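Local coordinates for putative Type I topoisomerase (Deinococcus radiodurans, PDB 3M4A), which probably relaxes DNA as a type IB topoisomerase, breaking and rejoining one strand without ATP, and binds duplex DNA, at residues D269-V274 and S288-V293. Numbering follows the deposited sequence. Where two conformers were deposited one is given.
Sequences DCVKFV and SYICPV
Within the helical catalytic core of this type IB topoisomerase, Ile290, at the short link between helices 282-289 and 292-299, packs against Val271 and Val274 on the buried side of helix 260-278. The contact is a worked example of how branched side chains can share the gap between a helix and a nearby loop: even at their nearest, the backbones stay well apart, with Val271 CA and Ile290 CA separated by 8.1 Å. Ile290 reaches across with its longer branch, CD1 lying anti to CA about the CB-CG1 bond (chi2 170°), and the two valine side chains meet it from the helix. Ile290 CD1 lies 4.2 Å from Val271 CG2 and equally 4.2 Å from Val274 CB. The two valines are three residues apart, so they fall on neighbouring turns of one helix face, and CD1 sits against both. In Val271 the touching branch, CG2, stands opposite the carbonyl carbon, which leaves CG1 anti to the backbone N (chi1 172°). All three side chains are buried, and the contact is purely apolar; its nearest atom is about 24 Å from the bound DNA. Just beyond Ile290 the chain starts its next helix with Cys291 as N-cap, Cys291 SG accepting a weak, long bond from Val293 N at 3.7 Å. Cys291 N also hydrogen-bonds to Thr244 OG1, tying the link to helix 235-254. Around the cluster, Phe295 of helix 292-299 touches Cys270, Val271 and Ile290, while Thr285 of helix 282-289 touches both Val274 and Ile290, so the isoleucine is packed among three successive helices.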
# COMPACT_ATOMS: atom_id res chain seq x y z
N ASP A 269 -2.25 4.62 23.86
CA ASP A 269 -1.60 3.32 23.67
C ASP A 269 -1.59 2.91 22.19
O ASP A 269 -0.61 2.36 21.69
CB ASP A 269 -2.29 2.22 24.47
CG ASP A 269 -2.03 2.33 25.96
OD1 ASP A 269 -1.02 2.94 26.37
OD2 ASP A 269 -2.84 1.77 26.72
N CYS A 270 -2.71 3.15 21.52
CA CYS A 270 -2.87 2.85 20.10
C CYS A 270 -1.85 3.61 19.25
O CYS A 270 -1.15 3.00 18.44
CB CYS A 270 -4.29 3.17 19.66
SG CYS A 270 -4.64 2.98 17.90
N VAL A 271 -1.75 4.92 19.46
CA VAL A 271 -0.81 5.75 18.72
C VAL A 271 0.62 5.27 18.91
O VAL A 271 1.38 5.22 17.96
CB VAL A 271 -0.94 7.26 19.08
CG1 VAL A 271 0.19 8.08 18.44
CG2 VAL A 271 -2.30 7.79 18.64
N LYS A 272 0.97 4.91 20.15
CA LYS A 272 2.32 4.45 20.43
C LYS A 272 2.61 3.09 19.77
O LYS A 272 3.73 2.87 19.30
CB LYS A 272 2.58 4.45 21.94
CG LYS A 272 2.47 5.86 22.53
CD LYS A 272 3.09 6.00 23.90
CE LYS A 272 2.34 5.20 24.94
NZ LYS A 272 2.60 5.69 26.33
N PHE A 273 1.61 2.22 19.69
CA PHE A 273 1.76 0.91 19.05
C PHE A 273 1.98 1.08 17.55
O PHE A 273 2.89 0.49 16.98
CB PHE A 273 0.53 0.03 19.32
CG PHE A 273 0.74 -1.43 19.02
CD1 PHE A 273 0.90 -2.35 20.04
CD2 PHE A 273 0.73 -1.90 17.70
CE1 PHE A 273 1.09 -3.69 19.77
CE2 PHE A 273 0.91 -3.25 17.42
CZ PHE A 273 1.10 -4.15 18.46
N VAL A 274 1.14 1.88 16.92
CA VAL A 274 1.26 2.11 15.48
C VAL A 274 2.56 2.88 15.17
O VAL A 274 3.20 2.64 14.14
CB VAL A 274 0.01 2.84 14.93
CG1 VAL A 274 0.16 3.19 13.44
CG2 VAL A 274 -1.23 1.99 15.17
N SER A 288 -0.08 12.67 10.94
CA SER A 288 0.05 12.43 9.50
C SER A 288 -0.38 11.04 9.00
O SER A 288 -0.58 10.88 7.79
CB SER A 288 1.50 12.65 9.07
OG SER A 288 1.88 14.01 9.25
N TYR A 289 -0.50 10.06 9.89
CA TYR A 289 -0.72 8.70 9.42
C TYR A 289 -2.11 8.14 9.76
O TYR A 289 -2.80 7.67 8.86
CB TYR A 289 0.44 7.78 9.86
CG TYR A 289 1.71 8.07 9.10
CD1 TYR A 289 2.65 8.99 9.58
CD2 TYR A 289 1.95 7.48 7.87
CE1 TYR A 289 3.81 9.28 8.86
CE2 TYR A 289 3.11 7.76 7.14
CZ TYR A 289 4.03 8.66 7.64
OH TYR A 289 5.18 8.92 6.91
N ILE A 290 -2.54 8.23 11.02
CA ILE A 290 -3.83 7.65 11.42
C ILE A 290 -4.95 8.64 11.11
O ILE A 290 -4.94 9.78 11.62
CB ILE A 290 -3.88 7.31 12.92
CG1 ILE A 290 -2.77 6.34 13.33
CG2 ILE A 290 -5.23 6.71 13.29
CD1 ILE A 290 -2.62 6.16 14.82
N CYS A 291 -5.91 8.23 10.29
CA CYS A 291 -7.07 9.08 10.00
C CYS A 291 -7.89 9.30 11.29
O CYS A 291 -8.29 8.35 11.94
CB CYS A 291 -7.92 8.46 8.90
SG CYS A 291 -9.40 9.42 8.53
N PRO A 292 -8.16 10.57 11.65
CA PRO A 292 -8.84 10.83 12.92
C PRO A 292 -10.27 10.30 12.99
O PRO A 292 -10.82 10.11 14.08
CB PRO A 292 -8.85 12.37 13.01
CG PRO A 292 -8.72 12.84 11.64
CD PRO A 292 -7.88 11.81 10.91
N VAL A 293 -10.87 10.03 11.84
CA VAL A 293 -12.20 9.45 11.83
C VAL A 293 -12.28 8.17 12.66
O VAL A 293 -13.25 7.94 13.36
CB VAL A 293 -12.68 9.22 10.38
CG1 VAL A 293 -13.99 8.40 10.36
CG2 VAL A 293 -12.86 10.58 9.68